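Local coordinates for protein alpha-L-arabinofuranosidase B (Aspergillus kawachii, PDB 6SXT) that hydrolyses terminal non-reducing alpha-L-arabinofuranosyl residues from arabinoxylan, arabinan and arabinogalactan, and so takes part in the breakdown of plant hemicellulose, at residues I7-T13 with P300-T304; N83-P89 with Y130-T136; A105-A110 with Y120-M124; E145-L151 with E180-L184; A244-S250 with Q309-V313. Residue numbers count along the deposited sequence, not the author numbering.

Contact 1 of 5, residues I7-T13 with P300-T304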
# COMPACT_ATOMS: atom_id res chain seq x y z
N ILE A 7 24.85 5.04 -7.84
CA ILE A 7 24.73 5.38 -9.28
C ILE A 7 24.38 6.85 -9.41
O ILE A 7 25.03 7.58 -10.19
CB ILE A 7 23.74 4.46 -9.97
CG1 ILE A 7 24.25 3.02 -9.91
CG2 ILE A 7 23.44 4.89 -11.40
CD1 ILE A 7 23.26 1.97 -10.19
N TYR A 8 23.39 7.34 -8.66
CA TYR A 8 23.01 8.76 -8.72
C TYR A 8 24.19 9.63 -8.29
O TYR A 8 24.46 10.67 -8.93
CB TYR A 8 21.79 9.06 -7.85
CG TYR A 8 20.47 8.73 -8.50
CD1 TYR A 8 20.02 9.43 -9.60
CD2 TYR A 8 19.63 7.75 -7.99
CE1 TYR A 8 18.77 9.17 -10.16
CE2 TYR A 8 18.37 7.47 -8.55
CZ TYR A 8 17.95 8.19 -9.64
OH TYR A 8 16.69 7.94 -10.14
N GLU A 9 24.94 9.21 -7.26
CA GLU A 9 26.10 10.00 -6.79
C GLU A 9 27.14 10.06 -7.92
O GLU A 9 27.72 11.17 -8.13
CB GLU A 9 26.68 9.34 -5.56
CG GLU A 9 28.06 9.84 -5.18
CD GLU A 9 28.13 11.29 -4.81
OE1 GLU A 9 27.22 11.74 -4.06
OE2 GLU A 9 29.19 11.92 -5.14
N ALA A 10 27.38 8.96 -8.61
CA ALA A 10 28.41 8.89 -9.69
C ALA A 10 27.99 9.81 -10.84
O ALA A 10 28.86 10.27 -11.58
CB ALA A 10 28.58 7.49 -10.17
N GLY A 11 26.69 10.07 -11.01
CA GLY A 11 26.19 10.98 -12.05
C GLY A 11 26.16 12.41 -11.60
O GLY A 11 25.61 13.25 -12.35
N ASP A 12 26.65 12.72 -10.40
CA ASP A 12 26.73 14.07 -9.79
C ASP A 12 25.32 14.62 -9.58
O ASP A 12 25.14 15.84 -9.50
CB ASP A 12 27.53 15.02 -10.69
CG ASP A 12 29.00 14.66 -10.77
OD1 ASP A 12 29.54 14.26 -9.74
OD2 ASP A 12 29.59 14.76 -11.89
N THR A 13 24.34 13.74 -9.33
CA THR A 13 22.96 14.12 -8.95
C THR A 13 22.60 13.24 -7.76
O THR A 13 21.80 12.30 -7.89
CB THR A 13 21.98 13.97 -10.11
OG1 THR A 13 21.97 12.61 -10.60
CG2 THR A 13 22.33 14.90 -11.25
N PRO A 300 18.88 14.27 -13.05
CA PRO A 300 19.67 13.12 -13.48
C PRO A 300 19.65 12.94 -14.99
O PRO A 300 18.63 13.20 -15.63
CB PRO A 300 18.94 11.92 -12.86
CG PRO A 300 18.22 12.52 -11.69
CD PRO A 300 17.77 13.89 -12.18
N SER A 301 20.79 12.50 -15.50
CA SER A 301 20.89 12.12 -16.93
C SER A 301 20.03 10.88 -17.18
O SER A 301 19.79 10.05 -16.29
CB SER A 301 22.29 11.88 -17.35
OG SER A 301 22.86 10.73 -16.72
N ASP A 302 19.61 10.70 -18.44
CA ASP A 302 18.96 9.46 -18.84
C ASP A 302 19.88 8.28 -18.53
O ASP A 302 19.35 7.22 -18.11
CB ASP A 302 18.53 9.40 -20.32
CG ASP A 302 17.34 10.26 -20.69
OD1 ASP A 302 16.85 11.04 -19.80
OD2 ASP A 302 16.86 10.12 -21.82
N ASP A 303 21.18 8.44 -18.77
CA ASP A 303 22.16 7.34 -18.55
C ASP A 303 22.14 6.92 -17.08
O ASP A 303 22.15 5.72 -16.80
CB ASP A 303 23.58 7.78 -18.91
CG ASP A 303 24.57 6.63 -18.87
OD1 ASP A 303 24.46 5.72 -19.72
OD2 ASP A 303 25.47 6.66 -18.00
N THR A 304 22.13 7.88 -16.18
CA THR A 304 22.15 7.58 -14.72
C THR A 304 20.90 6.79 -14.40
O THR A 304 20.98 5.75 -13.76
CB THR A 304 22.21 8.86 -13.92
OG1 THR A 304 23.49 9.48 -14.14
CG2 THR A 304 21.96 8.68 -12.45
O HOH W 1 25.68 7.49 -12.89
O HOH W 2 22.92 12.05 -13.34
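T304, in the first turn of helix 302-315, gives up more surface here than any other residue. Its methyl CG2 lies 3.5 Å from CD1 of the Y8 ring, while its carbonyl O comes within 3.5 Å of I7 CG2. P300 adds the second apolar patch: its CG is 3.7 Å from Y8 CE1, so the tyrosine ring meets both residues along one flank. T13 closes the far end, with OG1 3.7 Å from P300 CA. G11 CA lies 3.7 Å from T304 OG1, and a CB on this residue would collide with that hydroxyl. No direct hydrogen bond joins the segments; water does the bridging. Water 2 bonds to G11 O, T13 OG1, S301 N and T304 OG1, and water 1 joins I7 O to the same threonine hydroxyl, which also shares a 2.9 Å hydrogen bond with S301 OG. A salt bridge from D302 to K233 ties the start of helix 302-315 to strand 227-235. The arrangement brings together two helix ends: helix 4-10 finishes in a Schellman motif, with D12 at positive phi, beside the start of helix 302-315, where S301 occupies the N-cap position.

Contact 2 of 5, residues N83-P89 with Y130-T136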
# COMPACT_ATOMS: atom_id res chain seq x y z
N ASN A 83 15.78 12.58 6.49
CA ASN A 83 14.47 12.80 5.85
C ASN A 83 13.56 11.58 6.05
O ASN A 83 12.94 11.10 5.07
CB ASN A 83 14.63 13.18 4.38
CG ASN A 83 15.37 14.48 4.26
OD1 ASN A 83 15.17 15.35 5.14
ND2 ASN A 83 16.15 14.67 3.20
N HIS A 84 13.45 11.07 7.26
CA HIS A 84 12.65 9.87 7.55
C HIS A 84 11.17 10.19 7.37
O HIS A 84 10.70 11.31 7.66
CB HIS A 84 12.90 9.44 8.99
CG HIS A 84 14.33 9.43 9.38
ND1 HIS A 84 15.30 8.77 8.66
CD2 HIS A 84 14.93 9.97 10.48
CE1 HIS A 84 16.46 8.92 9.29
NE2 HIS A 84 16.26 9.68 10.41
N LEU A 85 10.42 9.23 6.82
CA LEU A 85 8.97 9.37 6.63
C LEU A 85 8.22 8.79 7.83
O LEU A 85 8.47 7.64 8.22
CB LEU A 85 8.56 8.64 5.36
CG LEU A 85 9.14 9.19 4.09
CD1 LEU A 85 8.72 8.32 2.90
CD2 LEU A 85 8.71 10.60 3.85
N THR A 86 7.35 9.60 8.42
CA THR A 86 6.55 9.26 9.60
C THR A 86 5.06 9.48 9.31
O THR A 86 4.66 10.02 8.24
CB THR A 86 7.04 10.04 10.83
OG1 THR A 86 6.84 11.43 10.55
CG2 THR A 86 8.47 9.71 11.20
N GLN A 87 4.23 9.10 10.24
CA GLN A 87 2.76 9.15 10.08
C GLN A 87 2.36 10.55 9.62
O GLN A 87 2.73 11.53 10.28
CB GLN A 87 2.10 8.78 11.40
CG GLN A 87 0.61 8.48 11.29
CD GLN A 87 0.05 7.97 12.60
OE1 GLN A 87 0.78 7.84 13.62
NE2 GLN A 87 -1.22 7.59 12.61
N ALA A 88 1.64 10.67 8.51
CA ALA A 88 1.37 11.97 7.92
C ALA A 88 0.32 12.68 8.78
O ALA A 88 -0.70 12.13 9.22
CB ALA A 88 0.91 11.86 6.51
N PRO A 89 0.55 14.01 8.96
CA PRO A 89 -0.38 14.82 9.75
C PRO A 89 -1.56 15.34 8.97
O PRO A 89 -1.56 15.46 7.76
CB PRO A 89 0.54 15.98 10.15
CG PRO A 89 1.43 16.19 8.94
CD PRO A 89 1.71 14.76 8.49
N TYR A 130 2.35 8.89 4.70
CA TYR A 130 3.60 9.26 5.37
C TYR A 130 4.09 10.61 4.84
O TYR A 130 3.79 11.02 3.71
CB TYR A 130 4.70 8.21 5.13
CG TYR A 130 4.39 6.85 5.70
CD1 TYR A 130 3.63 5.93 5.00
CD2 TYR A 130 4.84 6.47 6.95
CE1 TYR A 130 3.30 4.70 5.53
CE2 TYR A 130 4.55 5.22 7.51
CZ TYR A 130 3.76 4.34 6.78
OH TYR A 130 3.42 3.11 7.30
N ARG A 131 4.91 11.27 5.67
CA ARG A 131 5.37 12.64 5.33
C ARG A 131 6.60 13.01 6.11
O ARG A 131 6.81 12.45 7.22
CB ARG A 131 4.24 13.63 5.61
CG ARG A 131 4.39 15.00 5.03
CD ARG A 131 3.05 15.77 5.02
NE ARG A 131 3.16 16.88 4.12
CZ ARG A 131 2.26 17.23 3.24
NH1 ARG A 131 1.07 16.63 3.22
NH2 ARG A 131 2.52 18.18 2.38
N ASN A 132 7.33 13.98 5.57
CA ASN A 132 8.39 14.68 6.34
C ASN A 132 8.31 16.14 5.90
O ASN A 132 8.64 16.41 4.76
CB ASN A 132 9.77 14.11 6.14
CG ASN A 132 10.79 14.75 7.08
OD1 ASN A 132 10.72 15.95 7.32
ND2 ASN A 132 11.67 13.96 7.65
N ASN A 133 7.79 17.01 6.78
CA ASN A 133 7.69 18.45 6.49
C ASN A 133 8.92 19.23 6.96
O ASN A 133 8.90 20.47 6.79
CB ASN A 133 6.41 19.01 7.10
CG ASN A 133 5.18 18.60 6.32
OD1 ASN A 133 5.24 18.39 5.11
ND2 ASN A 133 4.04 18.50 6.99
N GLU A 134 9.91 18.58 7.52
CA GLU A 134 11.17 19.23 7.97
C GLU A 134 12.38 18.67 7.24
O GLU A 134 13.36 18.27 7.87
CB GLU A 134 11.26 19.06 9.49
CG GLU A 134 10.08 19.71 10.20
CD GLU A 134 10.04 19.54 11.72
OE1 GLU A 134 10.92 18.85 12.28
OE2 GLU A 134 9.12 20.11 12.34
N ALA A 135 12.24 18.45 5.95
CA ALA A 135 13.24 17.76 5.13
C ALA A 135 14.38 18.70 4.81
O ALA A 135 14.15 19.93 4.71
CB ALA A 135 12.61 17.23 3.86
N THR A 136 15.56 18.16 4.72
CA THR A 136 16.73 18.99 4.36
C THR A 136 17.42 18.39 3.15
O THR A 136 17.42 17.17 2.91
CB THR A 136 17.56 19.23 5.61
OG1 THR A 136 18.00 17.96 5.99
CG2 THR A 136 16.78 19.82 6.76
O HOH W 3 15.97 16.35 7.62
O HOH W 4 9.13 12.70 9.59
O HOH W 5 4.92 13.41 9.13
O HOH W 6 -0.14 15.10 5.41
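The two segments run antiparallel and form a short beta ladder. T86 and R131 are a hydrogen-bonded pair, with T86 N to R131 O at 3.1 Å and R131 N to T86 O at 2.9 Å; Q87 and Y130 follow as a non-hydrogen-bonded pair with CA atoms 4.8 Å apart. Beyond the ladder, side chains take over the backbone pairing. The N83 amide mimics a peptide group, its OD1 accepting from T136 N at 2.9 Å and its ND2 donating to T136 O at 2.8 Å. N132 ND2 donates to H84 O at 2.8 Å, while N132 OD1 accepts from E134 N in an Asx turn that bends the chain away from the strand. Apolar contacts are modest: L85 CB meets Y130 CB at 3.9 Å, and P89 CD lies 3.9 Å from R131 CD. R131 NE bonds to N133 OD1, and its NH2 reaches the carbonyls of E168 and G280, the latter a substrate-binding residue, so this ladder borders the active site. Waters 4 and 5 both donate to R131 O, water 4 only weakly. Strand 86-87 is an edge strand of a small antiparallel sheet, with 130-132 next to it and 273-276 beyond, and Y130 packs on V122 and M124 of strand 117-124.

Contact 3 of 5, residues A105-A110 with Y120-M124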
# COMPACT_ATOMS: atom_id res chain seq x y z
N ALA A 105 0.67 2.15 7.56
CA ALA A 105 0.51 0.91 6.78
C ALA A 105 0.74 -0.31 7.63
O ALA A 105 1.64 -0.33 8.49
CB ALA A 105 1.44 0.91 5.58
N SER A 106 0.05 -1.39 7.28
CA SER A 106 0.40 -2.73 7.72
C SER A 106 1.85 -3.03 7.33
O SER A 106 2.28 -2.57 6.28
CB SER A 106 -0.52 -3.73 7.03
OG SER A 106 -0.12 -5.05 7.31
N ALA A 107 2.50 -3.87 8.10
CA ALA A 107 3.83 -4.36 7.68
C ALA A 107 3.74 -5.55 6.73
O ALA A 107 4.76 -5.89 6.13
CB ALA A 107 4.57 -4.77 8.90
N ILE A 108 2.56 -6.11 6.44
CA ILE A 108 2.47 -7.43 5.75
C ILE A 108 1.56 -7.39 4.53
O ILE A 108 1.25 -8.47 4.01
CB ILE A 108 2.07 -8.56 6.71
CG1 ILE A 108 0.71 -8.36 7.39
CG2 ILE A 108 3.17 -8.75 7.73
CD1 ILE A 108 0.14 -9.54 8.10
N GLY A 109 1.15 -6.23 4.07
CA GLY A 109 0.25 -6.20 2.91
C GLY A 109 0.95 -6.36 1.57
O GLY A 109 0.27 -6.56 0.57
N ALA A 110 2.29 -6.27 1.52
CA ALA A 110 3.01 -6.27 0.24
C ALA A 110 4.23 -7.18 0.31
O ALA A 110 5.36 -6.74 0.09
CB ALA A 110 3.38 -4.87 -0.14
N TYR A 120 9.27 -7.07 2.52
CA TYR A 120 7.92 -6.47 2.67
C TYR A 120 7.93 -5.04 2.17
O TYR A 120 8.78 -4.25 2.61
CB TYR A 120 7.54 -6.51 4.14
CG TYR A 120 7.28 -7.91 4.64
CD1 TYR A 120 6.14 -8.60 4.26
CD2 TYR A 120 8.21 -8.57 5.46
CE1 TYR A 120 5.87 -9.87 4.74
CE2 TYR A 120 7.94 -9.83 5.96
CZ TYR A 120 6.77 -10.49 5.60
OH TYR A 120 6.55 -11.77 6.05
N GLY A 121 6.98 -4.72 1.27
CA GLY A 121 6.72 -3.35 0.84
C GLY A 121 5.69 -2.66 1.70
O GLY A 121 5.22 -3.21 2.68
N VAL A 122 5.33 -1.47 1.27
CA VAL A 122 4.40 -0.59 2.02
C VAL A 122 3.07 -0.55 1.27
O VAL A 122 2.96 0.18 0.30
CB VAL A 122 4.99 0.80 2.23
CG1 VAL A 122 4.09 1.65 3.12
CG2 VAL A 122 6.39 0.71 2.80
N PHE A 123 2.12 -1.34 1.72
CA PHE A 123 0.79 -1.44 1.08
C PHE A 123 -0.10 -0.39 1.73
O PHE A 123 -0.38 -0.47 2.94
CB PHE A 123 0.22 -2.82 1.29
CG PHE A 123 -1.01 -3.14 0.49
CD1 PHE A 123 -2.27 -2.73 0.93
CD2 PHE A 123 -0.91 -3.89 -0.66
CE1 PHE A 123 -3.41 -3.05 0.19
CE2 PHE A 123 -2.05 -4.24 -1.38
CZ PHE A 123 -3.31 -3.85 -0.93
N MET A 124 -0.53 0.57 0.95
CA MET A 124 -1.24 1.74 1.50
C MET A 124 -2.69 1.72 1.01
O MET A 124 -2.93 1.79 -0.19
CB MET A 124 -0.55 3.02 1.08
CG MET A 124 0.94 3.01 1.54
SD MET A 124 1.88 4.48 1.14
CE MET A 124 1.18 5.59 2.34
O HOH W 7 2.35 -3.35 3.79
O HOH W 8 -1.91 -1.04 5.17
O HOH W 9 4.34 -5.76 3.37
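A small apolar patch lies at the middle of this buried contact, where A110 CB sits 4.0 Å from F123 CB and approaches the phenyl ring at its edge. G109 fits beside it: its O is 3.2 Å from F123 CD2, and a CB on G109 would clash with that of F123. Two further apolar pairs lie apart from it: A105 CB is 3.7 Å from V122 CG1, and I108 CG2 is 4.2 Å from Y120 CE1. F123 also stacks on H155 of the same domain and meets W438 of the arabinose-binding domain edge-to-face, so its ring lies where the two domains meet. The polar part is mostly hydrated. One direct hydrogen bond crosses, G121 N to A110 O at 2.8 Å, whereas elsewhere water stands between the backbones. Water 8 links S106 N to F123 O; water 7 accepts from G109 N and F123 N; water 9 accepts from A110 N. S106 OG accepts from I108 N in an ST turn. The chemistry thus implies that strand 105-106 is not zipped directly onto strand 117-124: ordered water fills the gap and satisfies backbone groups that a regular ladder would pair.

Contact 4 of 5, residues E145-L151 with E180-L184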
# COMPACT_ATOMS: atom_id res chain seq x y z
N GLU A 145 15.73 18.53 -9.59
CA GLU A 145 15.69 17.27 -8.82
C GLU A 145 15.31 16.11 -9.73
O GLU A 145 14.67 16.29 -10.75
CB GLU A 145 14.69 17.34 -7.66
CG GLU A 145 13.25 17.51 -8.08
CD GLU A 145 12.23 17.58 -6.97
OE1 GLU A 145 12.64 17.41 -5.79
OE2 GLU A 145 11.06 17.88 -7.24
N GLY A 146 15.63 14.92 -9.27
CA GLY A 146 15.04 13.69 -9.81
C GLY A 146 14.48 12.85 -8.68
O GLY A 146 14.73 13.14 -7.52
N MET A 147 13.71 11.86 -9.06
CA MET A 147 13.12 10.92 -8.12
C MET A 147 12.81 9.65 -8.89
O MET A 147 12.68 9.65 -10.14
CB MET A 147 11.89 11.49 -7.44
CG MET A 147 10.76 11.84 -8.37
SD MET A 147 9.62 13.06 -7.64
CE MET A 147 10.55 14.58 -7.80
N TYR A 148 12.69 8.54 -8.17
CA TYR A 148 12.06 7.34 -8.74
C TYR A 148 11.34 6.60 -7.62
O TYR A 148 11.65 6.84 -6.43
CB TYR A 148 13.03 6.39 -9.47
CG TYR A 148 13.80 5.44 -8.58
CD1 TYR A 148 15.00 5.79 -8.01
CD2 TYR A 148 13.29 4.18 -8.28
CE1 TYR A 148 15.68 4.94 -7.16
CE2 TYR A 148 13.96 3.32 -7.43
CZ TYR A 148 15.17 3.69 -6.88
OH TYR A 148 15.84 2.86 -6.02
N ALA A 149 10.43 5.73 -7.99
CA ALA A 149 9.84 4.76 -7.09
C ALA A 149 9.61 3.47 -7.83
O ALA A 149 9.25 3.52 -9.03
CB ALA A 149 8.57 5.28 -6.46
N VAL A 150 9.69 2.38 -7.09
CA VAL A 150 9.19 1.08 -7.60
C VAL A 150 7.87 0.81 -6.88
O VAL A 150 7.83 0.80 -5.62
CB VAL A 150 10.18 -0.07 -7.38
CG1 VAL A 150 9.57 -1.42 -7.76
CG2 VAL A 150 11.49 0.19 -8.15
N LEU A 151 6.81 0.68 -7.66
CA LEU A 151 5.42 0.59 -7.19
C LEU A 151 4.75 -0.66 -7.76
O LEU A 151 5.24 -1.28 -8.69
CB LEU A 151 4.65 1.84 -7.65
CG LEU A 151 5.31 3.19 -7.35
CD1 LEU A 151 4.48 4.32 -7.99
CD2 LEU A 151 5.43 3.40 -5.86
N GLU A 180 6.08 18.71 -6.74
CA GLU A 180 6.57 17.92 -7.89
C GLU A 180 6.76 16.48 -7.40
O GLU A 180 7.78 16.20 -6.69
CB GLU A 180 7.88 18.49 -8.37
CG GLU A 180 8.39 17.82 -9.64
CD GLU A 180 9.60 18.53 -10.20
OE1 GLU A 180 10.68 18.51 -9.58
OE2 GLU A 180 9.43 19.16 -11.30
N ALA A 181 5.78 15.66 -7.70
CA ALA A 181 5.76 14.28 -7.17
C ALA A 181 5.23 13.32 -8.22
O ALA A 181 4.41 13.65 -9.08
CB ALA A 181 4.92 14.26 -5.92
N ILE A 182 5.77 12.11 -8.17
CA ILE A 182 5.21 10.94 -8.88
C ILE A 182 3.78 10.71 -8.43
O ILE A 182 3.54 10.64 -7.22
CB ILE A 182 6.07 9.70 -8.64
CG1 ILE A 182 7.48 9.88 -9.16
CG2 ILE A 182 5.38 8.48 -9.23
CD1 ILE A 182 8.46 8.85 -8.59
N TYR A 183 2.90 10.47 -9.38
CA TYR A 183 1.55 9.99 -9.13
C TYR A 183 1.36 8.67 -9.90
O TYR A 183 1.79 8.56 -11.05
CB TYR A 183 0.51 11.01 -9.63
CG TYR A 183 -0.88 10.44 -9.67
CD1 TYR A 183 -1.71 10.49 -8.55
CD2 TYR A 183 -1.40 9.82 -10.80
CE1 TYR A 183 -2.96 9.90 -8.54
CE2 TYR A 183 -2.64 9.23 -10.80
CZ TYR A 183 -3.44 9.27 -9.68
OH TYR A 183 -4.66 8.63 -9.64
N LEU A 184 0.68 7.71 -9.29
CA LEU A 184 0.25 6.48 -9.99
C LEU A 184 -1.20 6.18 -9.64
O LEU A 184 -1.51 6.00 -8.48
CB LEU A 184 1.14 5.28 -9.66
CG LEU A 184 0.74 3.99 -10.37
CD1 LEU A 184 0.84 4.08 -11.88
CD2 LEU A 184 1.60 2.84 -9.86
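Two sheets of the beta-sandwich catalytic domain face each other here, packed through side chains with no clear hydrogen bond between them. The segments of strands 145-152 and 180-185 run in nearly the same direction, their axes 7.9 Å apart at closest approach and crossing at -24°. I182 provides the main bump: its CD1 enters the hollow above A149, reaching A149 N at 3.7 Å, Y148 C at 3.8 Å and M147 CG at 3.8 Å. The small A149 leaves room for it. M147 extends toward E180, placing CE 3.4 Å from E180 O and SD 4.1 Å from A181 CA. At the far end L151 CD1 lies between I182 CG2, at 4.4 Å, and L184 CD2, at 3.7 Å. A181 points away from this interface, near substrate-binding D203. At the opposite end two acids converge: E180 has a salt bridge to R259 and E145 a hydrogen bond from N166, yet E145 OE2 and E180 OE1 are only 2.5 Å apart, so one carboxyl group probably carries a proton.

Contact 5 of 5, residues A244-S250 with Q309-V313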
# COMPACT_ATOMS: atom_id res chain seq x y z
N ALA A 244 9.23 1.97 -16.63
CA ALA A 244 9.77 0.63 -16.98
C ALA A 244 9.02 -0.42 -16.21
O ALA A 244 8.42 -0.14 -15.16
CB ALA A 244 11.22 0.50 -16.64
N ASN A 245 9.09 -1.66 -16.73
CA ASN A 245 8.84 -2.87 -15.93
C ASN A 245 10.02 -3.04 -15.00
O ASN A 245 11.13 -3.20 -15.44
CB ASN A 245 8.73 -4.06 -16.89
CG ASN A 245 8.33 -5.33 -16.16
OD1 ASN A 245 8.42 -5.40 -14.93
ND2 ASN A 245 8.01 -6.37 -16.94
N ALA A 246 9.82 -2.91 -13.68
CA ALA A 246 10.91 -3.01 -12.72
C ALA A 246 11.51 -4.43 -12.73
O ALA A 246 12.64 -4.59 -12.20
CB ALA A 246 10.40 -2.67 -11.34
N ALA A 247 10.80 -5.41 -13.29
CA ALA A 247 11.31 -6.80 -13.37
C ALA A 247 12.05 -7.06 -14.67
O ALA A 247 12.73 -8.07 -14.77
CB ALA A 247 10.17 -7.75 -13.19
N SER A 248 11.99 -6.19 -15.67
CA SER A 248 12.58 -6.55 -16.99
C SER A 248 12.80 -5.31 -17.87
O SER A 248 11.81 -4.57 -18.04
CB SER A 248 11.68 -7.51 -17.70
OG SER A 248 12.40 -8.01 -18.84
N GLY A 249 13.97 -5.20 -18.49
CA GLY A 249 14.12 -4.24 -19.60
C GLY A 249 14.39 -2.84 -19.13
O GLY A 249 14.88 -2.61 -17.99
N SER A 250 14.11 -1.86 -20.00
CA SER A 250 14.63 -0.49 -19.84
C SER A 250 13.48 0.49 -19.58
O SER A 250 12.32 0.14 -19.76
CB SER A 250 15.51 -0.12 -21.05
OG SER A 250 14.82 -0.44 -22.22
N GLN A 309 17.80 1.64 -13.32
CA GLN A 309 16.80 0.65 -13.77
C GLN A 309 17.47 -0.73 -13.94
O GLN A 309 16.87 -1.70 -13.53
CB GLN A 309 16.10 1.13 -15.04
CG GLN A 309 15.35 0.04 -15.76
CD GLN A 309 14.16 -0.56 -15.06
OE1 GLN A 309 13.59 -1.57 -15.54
NE2 GLN A 309 13.73 0.07 -14.02
N GLU A 310 18.71 -0.76 -14.44
CA GLU A 310 19.45 -2.04 -14.57
C GLU A 310 19.66 -2.65 -13.17
O GLU A 310 19.46 -3.86 -13.01
CB GLU A 310 20.78 -1.77 -15.26
CG GLU A 310 21.56 -3.02 -15.53
CD GLU A 310 22.81 -2.80 -16.39
OE1 GLU A 310 23.20 -1.62 -16.59
OE2 GLU A 310 23.38 -3.80 -16.83
N ASN A 311 19.93 -1.82 -12.18
CA ASN A 311 20.12 -2.25 -10.78
C ASN A 311 18.79 -2.82 -10.26
O ASN A 311 18.80 -3.88 -9.61
CB ASN A 311 20.69 -1.11 -9.99
CG ASN A 311 20.85 -1.48 -8.54
OD1 ASN A 311 19.85 -1.51 -7.79
ND2 ASN A 311 22.06 -1.83 -8.15
N ILE A 312 17.68 -2.10 -10.46
CA ILE A 312 16.35 -2.57 -10.02
C ILE A 312 16.04 -3.93 -10.62
O ILE A 312 15.63 -4.84 -9.91
CB ILE A 312 15.30 -1.50 -10.36
CG1 ILE A 312 15.52 -0.24 -9.55
CG2 ILE A 312 13.93 -2.08 -10.09
CD1 ILE A 312 14.75 0.96 -10.09
N VAL A 313 16.24 -4.10 -11.91
CA VAL A 313 15.97 -5.37 -12.60
C VAL A 313 16.84 -6.46 -11.93
O VAL A 313 16.33 -7.57 -11.66
CB VAL A 313 16.24 -5.27 -14.11
CG1 VAL A 313 16.24 -6.64 -14.77
CG2 VAL A 313 15.18 -4.38 -14.76
O HOH W 10 13.34 -6.38 -10.24
O HOH W 11 14.08 -9.03 -12.61
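Q309 folds its side chain across the gap: chi1 is t but chi2 is p, and this bend lays the amide end against the turn that follows strand 238-245. The end lies close to two backbone carbonyls, with the modelled OE1 3.0 Å from both N245 O and G249 O, but the amide is probably turned over in the model, so its polar partners stay open. V313, with chi1 at 169°, spreads its methyls over the turn, CG1 lying 3.8 Å from A247 O and CG2 3.7 Å from G249 O. I312, in an m, t conformation, sets CG2 3.8 Å from A246 CB. The turn is a type I beta turn from N245 to S248, and the t rotamer of N245 lets OD1 accept from A247 N at 2.9 Å, an Asx turn over the same corner. G249 has a phi of 83°, which favours glycine, as the chain turns into the next strand. A CA-H...O contact joins V313 CA to A246 O at 3.4 Å. Water 10 bridges A246 O to I312 O, and water 11 joins A247 O to V313 O. Helix 302-315 thereby rests against the hairpin turn between strands 238-245 and 250-257, while I312 packs on T229 of strand 227-235 and on Y148 and V150 of strand 145-152, and N311 meets P4 and I7 of helix 4-10.

How the contacts relate
All five contacts lie in the catalytic domain. Contact 1 joins residues near its N-terminus to helix 302-315, so the segments of contacts 2, 3 and 4 fall between its two ends in the sequence, while contact 5 alternates with it and uses the same helix. Contacts 1, 4 and 5 have centres 15 to 16 Å apart and touch one another: Y148 of contact 4 meets both Y8 and I312, joining strand 145-152 to both helices. Contacts 2 and 3, centres 18 Å apart, meet through Y130, A105 and M124. Contacts 3, 4 and 5 reach the same large antiparallel sheet, which thus links the helix-covered end to the region facing the arabinose-binding domain.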